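Long-range contacts in NDP-rhamnosyltransferase (Saccharopolyspora spinosa, PDB 3TSA), which is a glycosyltransferase of the GT-B fold, in which two domains, each built around a parallel beta sheet, face one another across a cleft: residues A[6-10]-A[120-126]; A[88-93]-A[151-156]; A[219-225]-A[286-292]. All blocks are in the same frame, centred on the assembly; numbering follows the deposited sequence.

Contact 1 of 3, residues A[6-10]-A[120-126]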
# COMPACT_ATOMS: atom_id res chain seq x y z
N VAL A 6 -10.67 -4.49 -9.51
CA VAL A 6 -11.40 -4.26 -8.31
C VAL A 6 -12.46 -3.19 -8.59
O VAL A 6 -12.16 -2.12 -9.20
CB VAL A 6 -10.45 -3.79 -7.23
CG1 VAL A 6 -11.21 -3.48 -5.91
CG2 VAL A 6 -9.34 -4.82 -7.08
N VAL A 7 -13.71 -3.50 -8.24
CA VAL A 7 -14.84 -2.66 -8.59
C VAL A 7 -15.54 -2.29 -7.28
O VAL A 7 -16.36 -3.05 -6.78
CB VAL A 7 -15.80 -3.44 -9.46
CG1 VAL A 7 -16.95 -2.60 -9.92
CG2 VAL A 7 -15.04 -4.04 -10.66
N PRO A 8 -15.12 -1.15 -6.66
CA PRO A 8 -15.73 -0.77 -5.43
C PRO A 8 -16.85 0.22 -5.68
O PRO A 8 -16.96 0.79 -6.79
CB PRO A 8 -14.57 -0.12 -4.69
CG PRO A 8 -13.74 0.49 -5.82
CD PRO A 8 -13.85 -0.43 -6.94
N LEU A 9 -17.70 0.42 -4.67
CA LEU A 9 -18.62 1.55 -4.67
C LEU A 9 -17.80 2.80 -4.43
O LEU A 9 -16.72 2.72 -3.80
CB LEU A 9 -19.55 1.45 -3.48
CG LEU A 9 -20.95 0.86 -3.56
CD1 LEU A 9 -21.56 1.22 -2.19
CD2 LEU A 9 -21.73 1.33 -4.74
N PRO A 10 -18.28 3.97 -4.91
CA PRO A 10 -17.44 5.13 -4.69
C PRO A 10 -17.50 5.64 -3.26
O PRO A 10 -17.73 6.80 -3.06
CB PRO A 10 -18.02 6.19 -5.63
CG PRO A 10 -19.46 5.77 -5.80
CD PRO A 10 -19.54 4.29 -5.60
N VAL A 120 -15.46 -7.43 -6.36
CA VAL A 120 -16.52 -6.45 -6.51
C VAL A 120 -17.14 -6.19 -5.18
O VAL A 120 -17.52 -7.15 -4.48
CB VAL A 120 -17.57 -7.06 -7.48
CG1 VAL A 120 -18.79 -6.14 -7.63
CG2 VAL A 120 -16.88 -7.28 -8.89
N ASP A 121 -17.26 -4.90 -4.78
CA ASP A 121 -18.03 -4.59 -3.57
C ASP A 121 -19.47 -5.14 -3.68
O ASP A 121 -20.09 -5.04 -4.74
CB ASP A 121 -18.01 -3.06 -3.48
CG ASP A 121 -18.91 -2.44 -2.39
OD1 ASP A 121 -19.92 -2.95 -1.89
OD2 ASP A 121 -18.63 -1.24 -2.12
N VAL A 122 -20.01 -5.70 -2.59
CA VAL A 122 -21.38 -6.28 -2.63
C VAL A 122 -22.40 -5.36 -3.21
O VAL A 122 -23.29 -5.83 -3.94
CB VAL A 122 -21.87 -6.77 -1.23
CG1 VAL A 122 -23.33 -6.91 -1.24
CG2 VAL A 122 -21.31 -8.17 -1.01
N CYS A 123 -22.30 -4.06 -2.92
CA CYS A 123 -23.24 -3.10 -3.51
C CYS A 123 -22.88 -2.54 -4.89
O CYS A 123 -23.73 -1.89 -5.52
CB CYS A 123 -23.35 -1.93 -2.62
SG CYS A 123 -24.21 -2.36 -1.04
N ALA A 124 -21.67 -2.83 -5.40
CA ALA A 124 -21.30 -2.27 -6.69
C ALA A 124 -21.85 -3.14 -7.82
O ALA A 124 -21.15 -3.98 -8.40
CB ALA A 124 -19.78 -2.09 -6.78
N LEU A 125 -23.16 -2.98 -8.09
CA LEU A 125 -23.84 -3.80 -9.04
C LEU A 125 -23.22 -3.81 -10.41
O LEU A 125 -23.34 -4.83 -11.08
CB LEU A 125 -25.31 -3.39 -9.15
CG LEU A 125 -26.10 -3.46 -7.82
CD1 LEU A 125 -27.50 -2.84 -8.03
CD2 LEU A 125 -26.12 -4.91 -7.44
N ILE A 126 -22.59 -2.71 -10.84
CA ILE A 126 -21.87 -2.75 -12.12
C ILE A 126 -20.92 -3.94 -12.23
O ILE A 126 -20.79 -4.54 -13.31
CB ILE A 126 -21.10 -1.43 -12.36
CG1 ILE A 126 -20.31 -1.50 -13.70
CG2 ILE A 126 -20.09 -1.18 -11.25
CD1 ILE A 126 -21.16 -1.72 -14.90

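Contact 2 of 3, residues A[88-93]-A[151-156]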
# COMPACT_ATOMS: atom_id res chain seq x y z
N TRP A 88 -33.77 1.20 1.05
CA TRP A 88 -32.87 0.21 0.44
C TRP A 88 -33.22 0.03 -1.04
O TRP A 88 -32.32 -0.10 -1.86
CB TRP A 88 -32.89 -1.11 1.20
CG TRP A 88 -32.16 -0.96 2.51
CD1 TRP A 88 -32.68 -0.76 3.76
CD2 TRP A 88 -30.74 -1.03 2.66
NE1 TRP A 88 -31.65 -0.68 4.69
CE2 TRP A 88 -30.45 -0.85 4.04
CE3 TRP A 88 -29.69 -1.21 1.75
CZ2 TRP A 88 -29.11 -0.83 4.52
CZ3 TRP A 88 -28.41 -1.24 2.21
CH2 TRP A 88 -28.11 -1.09 3.58
N GLU A 89 -34.50 0.11 -1.39
CA GLU A 89 -34.88 0.04 -2.84
C GLU A 89 -34.34 1.24 -3.65
O GLU A 89 -33.85 1.07 -4.81
CB GLU A 89 -36.40 -0.19 -3.02
CG GLU A 89 -36.85 -1.59 -2.51
CD GLU A 89 -38.35 -1.78 -2.53
OE1 GLU A 89 -39.10 -0.77 -2.40
OE2 GLU A 89 -38.78 -2.93 -2.66
N GLN A 90 -34.36 2.44 -3.04
CA GLN A 90 -33.86 3.65 -3.73
C GLN A 90 -32.33 3.57 -3.90
O GLN A 90 -31.76 3.93 -4.96
CB GLN A 90 -34.35 4.92 -3.00
CG GLN A 90 -33.46 6.21 -2.99
CD GLN A 90 -33.50 6.98 -1.56
OE1 GLN A 90 -34.56 7.05 -0.87
NE2 GLN A 90 -32.35 7.54 -1.14
N THR A 91 -31.64 3.04 -2.87
CA THR A 91 -30.22 2.78 -3.01
C THR A 91 -29.92 1.90 -4.21
O THR A 91 -29.04 2.25 -5.03
CB THR A 91 -29.62 2.12 -1.72
OG1 THR A 91 -29.88 3.02 -0.65
CG2 THR A 91 -28.11 1.99 -1.87
N ALA A 92 -30.64 0.77 -4.31
CA ALA A 92 -30.41 -0.14 -5.43
C ALA A 92 -30.78 0.56 -6.74
O ALA A 92 -30.06 0.45 -7.76
CB ALA A 92 -31.22 -1.41 -5.26
N SER A 93 -31.86 1.34 -6.74
CA SER A 93 -32.19 2.02 -7.98
C SER A 93 -31.06 2.95 -8.45
O SER A 93 -30.69 2.93 -9.64
CB SER A 93 -33.47 2.79 -7.80
OG SER A 93 -34.52 1.88 -7.73
N PRO A 151 -35.02 -5.88 0.27
CA PRO A 151 -35.35 -4.78 -0.63
C PRO A 151 -34.24 -4.42 -1.61
O PRO A 151 -34.53 -4.31 -2.81
CB PRO A 151 -35.68 -3.63 0.31
CG PRO A 151 -35.40 -4.14 1.69
CD PRO A 151 -35.35 -5.61 1.67
N PHE A 152 -32.99 -4.33 -1.16
CA PHE A 152 -31.90 -3.94 -2.08
C PHE A 152 -31.68 -5.03 -3.15
O PHE A 152 -31.65 -4.73 -4.36
CB PHE A 152 -30.59 -3.61 -1.31
CG PHE A 152 -29.41 -3.28 -2.22
CD1 PHE A 152 -28.70 -4.32 -2.85
CD2 PHE A 152 -29.03 -1.95 -2.45
CE1 PHE A 152 -27.62 -4.05 -3.70
CE2 PHE A 152 -27.93 -1.67 -3.32
CZ PHE A 152 -27.24 -2.72 -3.92
N SER A 153 -31.52 -6.26 -2.74
CA SER A 153 -31.16 -7.28 -3.69
C SER A 153 -32.36 -7.53 -4.64
O SER A 153 -32.15 -7.76 -5.87
CB SER A 153 -30.80 -8.52 -2.93
OG SER A 153 -30.74 -9.59 -3.83
N ASP A 154 -33.57 -7.42 -4.12
CA ASP A 154 -34.76 -7.62 -4.97
C ASP A 154 -34.88 -6.54 -6.03
O ASP A 154 -35.29 -6.85 -7.18
CB ASP A 154 -36.02 -7.60 -4.11
CG ASP A 154 -36.29 -8.96 -3.44
OD1 ASP A 154 -35.56 -9.96 -3.69
OD2 ASP A 154 -37.21 -9.00 -2.60
N ARG A 155 -34.63 -5.28 -5.66
CA ARG A 155 -34.66 -4.16 -6.62
C ARG A 155 -33.55 -4.27 -7.62
O ARG A 155 -33.72 -4.00 -8.81
CB ARG A 155 -34.65 -2.84 -5.84
CG ARG A 155 -34.78 -1.55 -6.67
CD ARG A 155 -36.18 -1.52 -7.40
NE ARG A 155 -36.20 -0.29 -8.16
CZ ARG A 155 -37.11 0.05 -9.08
NH1 ARG A 155 -38.09 -0.79 -9.41
NH2 ARG A 155 -36.99 1.24 -9.65
N ALA A 156 -32.35 -4.68 -7.18
CA ALA A 156 -31.25 -4.90 -8.12
C ALA A 156 -31.59 -5.95 -9.22
O ALA A 156 -31.26 -5.78 -10.41
CB ALA A 156 -30.01 -5.35 -7.35

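Contact 3 of 3, residues A[219-225]-A[286-292]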
# COMPACT_ATOMS: atom_id res chain seq x y z
N ARG A 219 -8.74 8.00 31.82
CA ARG A 219 -9.54 6.94 31.10
C ARG A 219 -9.64 7.41 29.65
O ARG A 219 -10.39 8.39 29.35
CB ARG A 219 -10.95 6.94 31.74
CG ARG A 219 -10.92 6.94 33.27
CD ARG A 219 -10.03 5.69 33.78
NE ARG A 219 -10.64 4.38 33.46
CZ ARG A 219 -11.74 3.87 34.01
NH1 ARG A 219 -12.16 2.64 33.66
NH2 ARG A 219 -12.41 4.54 34.93
N ARG A 220 -8.88 6.78 28.76
CA ARG A 220 -8.76 7.32 27.42
C ARG A 220 -9.92 6.81 26.55
O ARG A 220 -10.14 5.59 26.42
CB ARG A 220 -7.40 6.91 26.83
CG ARG A 220 -7.15 7.52 25.49
CD ARG A 220 -5.63 7.39 25.07
NE ARG A 220 -4.70 8.20 25.83
CZ ARG A 220 -3.38 8.09 25.73
NH1 ARG A 220 -2.89 7.20 24.90
NH2 ARG A 220 -2.57 8.82 26.45
N VAL A 221 -10.69 7.73 25.97
CA VAL A 221 -11.83 7.43 25.15
C VAL A 221 -11.53 8.03 23.79
O VAL A 221 -11.27 9.24 23.68
CB VAL A 221 -13.06 8.15 25.77
CG1 VAL A 221 -14.32 8.12 24.81
CG2 VAL A 221 -13.39 7.49 27.11
N CYS A 222 -11.57 7.22 22.71
CA CYS A 222 -11.38 7.78 21.38
C CYS A 222 -12.75 8.05 20.71
O CYS A 222 -13.58 7.13 20.65
CB CYS A 222 -10.54 6.84 20.51
SG CYS A 222 -10.38 7.30 18.75
N ILE A 223 -12.91 9.21 20.08
CA ILE A 223 -14.09 9.55 19.30
C ILE A 223 -13.60 9.61 17.88
O ILE A 223 -12.72 10.41 17.55
CB ILE A 223 -14.70 10.93 19.73
CG1 ILE A 223 -15.18 10.84 21.17
CG2 ILE A 223 -15.80 11.34 18.71
CD1 ILE A 223 -15.44 12.31 21.72
N CYS A 224 -14.15 8.70 17.04
CA CYS A 224 -13.66 8.54 15.68
C CYS A 224 -14.87 8.42 14.75
O CYS A 224 -15.73 7.48 14.88
CB CYS A 224 -12.80 7.31 15.63
SG CYS A 224 -12.08 7.17 13.93
N MET A 225 -15.01 9.47 13.93
CA MET A 225 -16.10 9.60 12.93
C MET A 225 -15.46 10.01 11.59
O MET A 225 -14.60 10.90 11.58
CB MET A 225 -17.17 10.60 13.41
CG MET A 225 -17.91 9.96 14.54
SD MET A 225 -19.03 11.11 15.26
CE MET A 225 -19.36 10.27 16.83
N THR A 286 -4.30 1.77 23.48
CA THR A 286 -4.22 2.50 24.72
C THR A 286 -5.56 3.12 25.11
O THR A 286 -5.61 3.95 26.05
CB THR A 286 -3.27 3.71 24.63
OG1 THR A 286 -3.81 4.69 23.74
CG2 THR A 286 -1.89 3.27 24.10
N CYS A 287 -6.63 2.76 24.41
CA CYS A 287 -7.97 3.40 24.72
C CYS A 287 -8.89 2.40 25.37
O CYS A 287 -8.81 1.16 25.04
CB CYS A 287 -8.63 3.85 23.44
SG CYS A 287 -7.75 5.22 22.64
N GLU A 288 -9.80 2.87 26.26
CA GLU A 288 -10.66 1.87 26.90
C GLU A 288 -12.06 1.84 26.24
O GLU A 288 -12.86 0.98 26.58
CB GLU A 288 -10.87 2.26 28.39
CG GLU A 288 -9.61 1.96 29.22
CD GLU A 288 -9.87 2.33 30.66
OE1 GLU A 288 -10.69 1.65 31.29
OE2 GLU A 288 -9.36 3.34 31.11
N LEU A 289 -12.32 2.77 25.32
CA LEU A 289 -13.64 2.86 24.69
C LEU A 289 -13.49 3.60 23.36
O LEU A 289 -12.62 4.51 23.31
CB LEU A 289 -14.63 3.60 25.64
CG LEU A 289 -16.05 3.93 25.14
CD1 LEU A 289 -16.84 2.65 24.90
CD2 LEU A 289 -16.79 4.88 26.10
N VAL A 290 -14.28 3.23 22.32
CA VAL A 290 -14.29 3.97 21.09
C VAL A 290 -15.72 4.50 20.92
O VAL A 290 -16.65 3.69 21.09
CB VAL A 290 -13.96 3.10 19.85
CG1 VAL A 290 -14.08 4.00 18.55
CG2 VAL A 290 -12.55 2.66 20.03
N ILE A 291 -15.89 5.80 20.68
CA ILE A 291 -17.30 6.26 20.36
C ILE A 291 -17.24 6.50 18.85
O ILE A 291 -16.39 7.27 18.35
CB ILE A 291 -17.64 7.64 21.07
CG1 ILE A 291 -17.69 7.48 22.59
CG2 ILE A 291 -19.02 8.16 20.58
CD1 ILE A 291 -17.61 8.76 23.43
N CYS A 292 -18.16 5.88 18.12
CA CYS A 292 -18.14 5.95 16.66
C CYS A 292 -19.54 5.84 16.10
O CYS A 292 -20.50 5.66 16.84
CB CYS A 292 -17.25 4.85 16.10
SG CYS A 292 -17.76 3.14 16.54
O HOH W 1 -7.26 4.68 29.87

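Contact 1 of 3, residues A[6-10]-A[120-126]
Asp-121 reaches across the ends of two neighbouring parallel strands to the backbone of Leu-9. Its CG lies anti to the backbone N (chi1 172°), which carries OD2 over to Leu-9 N, a hydrogen bond of 3.2 Å made from above the carboxylate plane. OD1 is likewise met from above that plane, by Cys-123 N at 2.8 Å, and this closes an Asx turn inside the type I turn from Asp-121 to Ala-124. Between the backbones, Asp-121 N donates to Val-7 O at 2.9 Å. The Leu-9 side chain passes aslant over OD2 and lays CD1 on Cys-123 CB, 3.6 Å away. Val-7 and Val-120 stand side by side on one face of the sheet. There the Val-7 side chain crosses that of Ile-126 at about a right angle, and its CG1 touches Ile-126 CG2 at 3.7 Å. The contact lies at the C-terminal ends of two central strands of a Rossmann-like sheet, where strand 117-121 gives way through the turn to helix 125-133. The two backbone amides each hold one oxygen and should limit rotation of the carboxylate; as OD2 is also hydrogen-bonded to His-14 ND1, this probably helps to orient the imidazole.

Contact 2 of 3, residues A[88-93]-A[151-156]
Helix 88-93 and helix 151-156 run in roughly the same direction, their axes 7.6 Å apart at closest and inclined by -39°, with Trp-88 and Phe-152 the nearest pair of backbones. The small side chain of Ala-92 allows this close approach: its CB lies over one face of the Phe-152 ring, 4.0 Å from the centroid and displaced toward the rim, in a CH-pi contact. Phe-152 CG is anti to the backbone N (chi1 177°), which lays the ring alongside helix 88-93, where Thr-91 CG2 meets its edge at CE2, 3.9 Å away. At the N-terminal end, Trp-88 CB rests on Pro-151 CB at 3.9 Å, and Glu-89 CG presses crosswise on the same proline carbon. The indole NH of Trp-88 is taken up by Phe-76 O. Both helices belong to the N-terminal Rossmann-like domain of the GT-B fold, and Leu-125 of helix 125-133 packs against Phe-152 and Ala-156 from the sheet side. Toward the partly exposed side the chemistry becomes polar. Arg-155 bends at chi2 (63°) and presents the edge of its guanidinium to Ser-93 OG, which lies in the group's plane. Two nitrogens grip this one oxygen: Arg-155 NE donates to Ser-93 OG at 2.8 Å in a nearly straight bond, and NH2 adds a longer, more bent one. Ser-93 OG in turn donates to Glu-89 O at 3.1 Å, above the carbonyl plane, while NH1 of Arg-155 forms a salt bridge with Glu-158 one turn further along its own helix.

Contact 3 of 3, residues A[219-225]-A[286-292]
Ile-291 fits between Val-221 and Ile-223 on one face of two parallel strands, and this is the tightly packed part of the contact. Its CD1 touches Val-221 CG1 at 3.6 Å, while Ile-223, pointing the same way alongside, brings CG1 to 3.9 Å from CD1 of Ile-291. Regular sheet bonds join the backbones: Cys-222 N to Leu-289 O, Ile-291 N to Cys-222 O at 2.7 Å, and Cys-224 N to Ile-291 O. Toward the start of the strands the regular pattern breaks: Arg-220 O accepts from Glu-288 N at 2.7 Å, while Leu-289 N is buried without a partner in the model. Charged side chains take over at this more exposed end. Arg-219, folded back at chi2 and chi3, meets the Glu-288 carboxylate side-on, NE to OE2 at 2.9 Å and NH1 to OE1 at 3.0 Å, each oxygen using its syn lone pair; the two planes are 28° apart. A water links Glu-288 OE2 to Arg-220 N, and NH1 of Arg-219 also reaches Leu-354 O. Arg-220 extends toward 286-287, giving NH1 to Thr-286 OG1 at 2.9 Å and NE to a salt bridge with Glu-252; Thr-286 OG1 is itself hydrogen-bonded to Phe-283 O. The pair lies mid-sheet in the C-terminal Rossmann-like domain, between strands 251-256 and 309-311; helices 236-246 and 343-354 cover the isoleucine face, and helix 296-304 packs on Val-290, Cys-224 and Cys-292.

Overall arrangement
Contacts 1 and 3 are both buried and occupy equivalent places in the two halves of the GT-B fold, joining the first and fourth strands of their sheets, contact 3 along the strands and contact 1 mainly at their C-terminal ends and the following turn. Contact 2 is a partly buried helix pair on the flank of the N-terminal sheet. It touches contact 1 through Leu-125, and the two interleave along the chain. Contact 3 stands apart, about 31 Å from contact 1 between centres. Polar chemistry follows position: a carboxylate caught by backbone amides at a strand end in contact 1, an arginine-serine grip at the rim of contact 2, and an ion pair beyond the apolar strands of contact 3.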